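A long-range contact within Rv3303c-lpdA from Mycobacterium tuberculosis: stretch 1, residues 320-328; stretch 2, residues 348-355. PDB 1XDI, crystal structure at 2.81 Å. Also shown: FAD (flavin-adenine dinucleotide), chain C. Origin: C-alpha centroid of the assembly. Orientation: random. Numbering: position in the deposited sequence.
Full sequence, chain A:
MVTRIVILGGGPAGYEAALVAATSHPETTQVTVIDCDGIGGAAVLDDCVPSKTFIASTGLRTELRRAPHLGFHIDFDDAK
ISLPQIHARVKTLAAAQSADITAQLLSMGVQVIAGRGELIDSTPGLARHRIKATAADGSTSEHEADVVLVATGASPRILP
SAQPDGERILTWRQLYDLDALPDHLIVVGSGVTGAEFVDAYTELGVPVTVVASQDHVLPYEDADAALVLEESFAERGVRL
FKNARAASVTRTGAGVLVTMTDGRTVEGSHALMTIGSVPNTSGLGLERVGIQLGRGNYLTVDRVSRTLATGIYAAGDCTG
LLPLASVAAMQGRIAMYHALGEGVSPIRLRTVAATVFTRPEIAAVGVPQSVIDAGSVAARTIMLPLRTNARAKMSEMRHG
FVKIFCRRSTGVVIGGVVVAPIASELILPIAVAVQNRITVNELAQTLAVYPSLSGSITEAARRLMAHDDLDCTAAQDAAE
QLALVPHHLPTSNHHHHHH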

# COMPACT_ATOMS: atom_id res chain seq x y z
N GLY A 320 7.42 -30.69 -8.41
CA GLY A 320 6.51 -30.51 -9.52
C GLY A 320 5.63 -29.24 -9.50
O GLY A 320 4.63 -29.19 -10.22
N LEU A 321 5.95 -28.24 -8.68
CA LEU A 321 5.21 -26.99 -8.68
C LEU A 321 5.50 -26.43 -10.05
O LEU A 321 4.63 -26.48 -10.90
N LEU A 322 6.74 -25.93 -10.24
CA LEU A 322 7.25 -25.37 -11.53
C LEU A 322 8.74 -25.63 -11.76
O LEU A 322 9.58 -25.30 -10.92
N PRO A 323 9.11 -26.15 -12.94
CA PRO A 323 10.55 -26.39 -13.11
C PRO A 323 11.36 -25.15 -13.53
O PRO A 323 11.80 -25.04 -14.66
N LEU A 324 11.48 -24.18 -12.64
CA LEU A 324 12.30 -23.02 -12.87
C LEU A 324 13.09 -23.03 -11.57
O LEU A 324 12.64 -23.51 -10.54
N ALA A 325 14.31 -22.53 -11.63
CA ALA A 325 15.18 -22.49 -10.48
C ALA A 325 14.66 -21.41 -9.52
O ALA A 325 14.67 -21.60 -8.29
N SER A 326 14.19 -20.28 -10.07
CA SER A 326 13.66 -19.20 -9.26
C SER A 326 12.51 -19.72 -8.41
O SER A 326 12.43 -19.36 -7.25
N VAL A 327 11.66 -20.60 -8.95
CA VAL A 327 10.60 -21.16 -8.14
C VAL A 327 11.18 -22.14 -7.08
O VAL A 327 10.68 -22.23 -5.94
N ALA A 328 12.24 -22.86 -7.45
CA ALA A 328 12.86 -23.82 -6.53
C ALA A 328 13.46 -23.10 -5.29
O ALA A 328 13.35 -23.54 -4.12
N ARG A 348 2.51 -17.86 -4.86
CA ARG A 348 1.32 -17.74 -5.71
C ARG A 348 1.85 -18.00 -7.12
O ARG A 348 2.70 -17.27 -7.59
N LEU A 349 1.36 -19.02 -7.81
CA LEU A 349 1.86 -19.28 -9.15
C LEU A 349 1.77 -18.08 -10.11
O LEU A 349 2.63 -17.92 -10.97
N ARG A 350 0.77 -17.24 -10.00
CA ARG A 350 0.69 -16.17 -10.95
C ARG A 350 1.56 -14.96 -10.64
O ARG A 350 1.34 -13.86 -11.16
N THR A 351 2.56 -15.16 -9.80
CA THR A 351 3.49 -14.07 -9.50
C THR A 351 4.85 -14.48 -10.07
O THR A 351 5.72 -13.65 -10.29
N VAL A 352 5.04 -15.77 -10.30
CA VAL A 352 6.27 -16.28 -10.89
C VAL A 352 6.51 -15.56 -12.20
O VAL A 352 5.57 -15.42 -13.00
N ALA A 353 7.75 -15.11 -12.44
CA ALA A 353 8.13 -14.40 -13.67
C ALA A 353 8.94 -15.44 -14.41
O ALA A 353 9.78 -16.06 -13.80
N ALA A 354 8.68 -15.66 -15.69
CA ALA A 354 9.46 -16.68 -16.37
C ALA A 354 9.88 -16.25 -17.80
O ALA A 354 9.08 -15.65 -18.55
N THR A 355 11.12 -16.53 -18.17
CA THR A 355 11.54 -16.14 -19.50
C THR A 355 12.09 -17.32 -20.28
O THR A 355 12.60 -18.24 -19.67

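Two segments distant in sequence can be held together almost entirely by apolar side chains, with polar groups joined through solvent rather than directly. The contact between residues 320-328 and 348-355 of Rv3303c-lpdA illustrates this: it buries a modest 290 Å², and no direct hydrogen bond crosses it.

Gly320 lies beyond the contact, and its backbone angles would jam a CB against the preceding carbonyl oxygen. Leu321 begins the packing. Its CA-to-CB bond points sideways, yet the end of the side chain comes nearer, and Leu321 CD2 lies 3.4 Å from Leu349 CD1. Leu349 behaves in the same way: it also starts sideways, and its m, m rotamer delivers the tip to its partner. Both chi angles of Leu321 lie between the usual wells.

Leu322 points toward the second stretch. Its chi1 of -102° is off-rotamer while chi2 is t, and Leu322 CD1 reaches Val352 CG1 at 3.9 Å. Pro323 takes no part in the packing, but the turn around it is tied by a backbone hydrogen bond from Leu324 N to Leu322 O (2.8 Å).

Leu324, at the N-cap position just before the helix, aims toward the other stretch in an m, t rotamer. Its CD1 meets two apolar groups, Ala354 CB at 3.3 Å and Val352 CG1 at 3.9 Å, so one methyl bridges alternate residues of the partner. Ala325, by contrast, is out of reach of the second stretch and serves the cofactor: its backbone N donates to FAD O2 (2.8 Å) and FAD N1 (3.1 Å), both on the flavin.

Ser326 points toward the partner with chi1 in p, but Ser326 OG remains 4.4 Å from Ala353 O. A water fills this gap, 2.5 Å from Ser326 OG and donating to Ala353 O at 2.9 Å, so the polar link is indirect. Val327, one residue on, projects sideways in the t rotamer and sets its CG2 3.7 Å from Val352 CG1. Ala328 turns out of reach; its backbone N bonds to Leu324 O (3.2 Å), an early helical hydrogen bond.

Val352 is thus the common partner: pointing toward stretch 1 with chi1 in t, it offers CG1 to Leu322, Leu324 and Val327. The loop before it is braced internally, with Thr351 OG1 donating to Arg348 O (2.7 Å) and Val352 N to Leu349 O (3.3 Å). The general lesson is that one well-placed branched residue can gather side chains from both a loop and the helix that follows it.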

# COMPACT_ATOMS: atom_id res chain seq x y z
CB LEU A 321 5.78 -26.01 -7.69
CG LEU A 321 4.84 -25.22 -6.82
CD1 LEU A 321 5.48 -23.87 -6.59
CD2 LEU A 321 3.48 -25.05 -7.44
CB LEU A 322 7.08 -23.88 -11.58
CG LEU A 322 5.93 -23.33 -12.38
CD1 LEU A 322 6.22 -21.88 -12.60
CD2 LEU A 322 5.80 -24.00 -13.66
CB PRO A 323 10.59 -27.50 -14.15
CG PRO A 323 9.29 -27.34 -14.91
CD PRO A 323 8.41 -26.32 -14.22
CB LEU A 324 11.50 -21.72 -13.04
CG LEU A 324 10.63 -21.41 -14.29
CD1 LEU A 324 10.15 -19.96 -14.22
CD2 LEU A 324 11.37 -21.59 -15.62
CB ALA A 325 16.61 -22.20 -10.96
CB SER A 326 13.19 -18.04 -10.11
OG SER A 326 12.15 -18.42 -10.97
CB VAL A 327 9.56 -21.90 -9.01
CG1 VAL A 327 8.53 -22.58 -8.12
CG2 VAL A 327 8.88 -20.92 -9.92
CB ALA A 328 13.93 -24.59 -7.29
CB ARG A 348 0.75 -16.30 -5.68
CG ARG A 348 -0.07 -15.90 -4.42
CD ARG A 348 0.29 -14.51 -3.91
NE ARG A 348 -0.30 -13.37 -4.61
CZ ARG A 348 0.33 -12.20 -4.78
NH1 ARG A 348 1.56 -12.02 -4.32
NH2 ARG A 348 -0.27 -11.17 -5.38
CB LEU A 349 1.13 -20.46 -9.79
CG LEU A 349 1.26 -21.89 -9.28
CD1 LEU A 349 2.71 -22.34 -9.34
CD2 LEU A 349 0.64 -21.95 -7.81
CB ARG A 350 -0.77 -15.82 -11.19
CG ARG A 350 -1.49 -16.87 -12.09
CD ARG A 350 -0.67 -17.00 -13.38
NE ARG A 350 -1.10 -18.01 -14.36
CZ ARG A 350 -0.25 -18.62 -15.20
NH1 ARG A 350 1.06 -18.33 -15.16
NH2 ARG A 350 -0.69 -19.51 -16.10
CB THR A 351 3.59 -13.76 -7.99
OG1 THR A 351 3.98 -14.95 -7.29
CG2 THR A 351 2.26 -13.23 -7.45
CB VAL A 352 6.15 -17.76 -11.26
CG1 VAL A 352 7.37 -18.25 -12.01
CG2 VAL A 352 5.95 -18.54 -10.06
CB ALA A 353 9.01 -13.22 -13.36
CB ALA A 354 8.63 -17.94 -16.40
CB THR A 355 12.63 -15.08 -19.50
OG1 THR A 355 13.87 -15.70 -19.84
CG2 THR A 355 12.78 -14.39 -18.13
PA FAD C . 18.59 -29.36 -8.88
O1A FAD C . 18.25 -30.30 -10.03
O2A FAD C . 19.21 -28.02 -9.26
O5B FAD C . 19.54 -30.16 -8.00
C5B FAD C . 19.21 -31.02 -6.90
C4B FAD C . 20.59 -31.58 -6.61
O4B FAD C . 20.58 -32.45 -5.51
C3B FAD C . 21.34 -32.41 -7.78
O3B FAD C . 22.25 -31.62 -8.55
C2B FAD C . 22.00 -33.52 -7.11
O2B FAD C . 23.41 -33.49 -6.94
C1B FAD C . 21.37 -33.61 -5.74
N9A FAD C . 20.71 -34.80 -5.39
C8A FAD C . 19.81 -35.63 -6.04
N7A FAD C . 19.45 -36.67 -5.33
C5A FAD C . 20.14 -36.53 -4.16
C6A FAD C . 20.22 -37.29 -2.98
N6A FAD C . 19.55 -38.41 -2.80
N1A FAD C . 21.05 -36.83 -1.97
C2A FAD C . 21.75 -35.69 -2.10
N3A FAD C . 21.73 -34.89 -3.23
C4A FAD C . 20.85 -35.46 -4.21
N1 FAD C . 15.23 -22.54 -14.55
C2 FAD C . 15.23 -21.18 -14.52
O2 FAD C . 14.75 -20.54 -13.56
N3 FAD C . 15.79 -20.49 -15.58
C4 FAD C . 16.36 -21.06 -16.69
O4 FAD C . 16.82 -20.33 -17.57
C4X FAD C . 16.35 -22.39 -16.71
N5 FAD C . 16.94 -23.00 -17.85
C5X FAD C . 16.94 -24.42 -17.87
C6 FAD C . 17.53 -25.11 -18.95
C7 FAD C . 17.55 -26.53 -19.03
C7M FAD C . 18.22 -27.23 -20.24
C8 FAD C . 16.93 -27.26 -17.98
C8M FAD C . 16.87 -28.78 -17.97
C9 FAD C . 16.37 -26.63 -16.91
C9A FAD C . 16.36 -25.24 -16.80
N10 FAD C . 15.78 -24.49 -15.67
C10 FAD C . 15.78 -23.13 -15.63
C1' FAD C . 15.26 -25.28 -14.62
C2' FAD C . 16.03 -25.23 -13.33
O2' FAD C . 17.42 -25.61 -13.61
C3' FAD C . 15.47 -26.15 -12.28
O3' FAD C . 14.21 -25.66 -11.90
C4' FAD C . 16.25 -26.20 -10.99
O4' FAD C . 17.55 -26.76 -11.43
C5' FAD C . 15.83 -27.14 -9.97
O5' FAD C . 16.62 -26.95 -8.81
P FAD C . 16.58 -27.88 -7.56
O1P FAD C . 17.43 -27.26 -6.61
O2P FAD C . 15.22 -28.25 -7.11
O3P FAD C . 17.22 -29.16 -8.15
O HOH W 1 10.84 -16.31 -11.15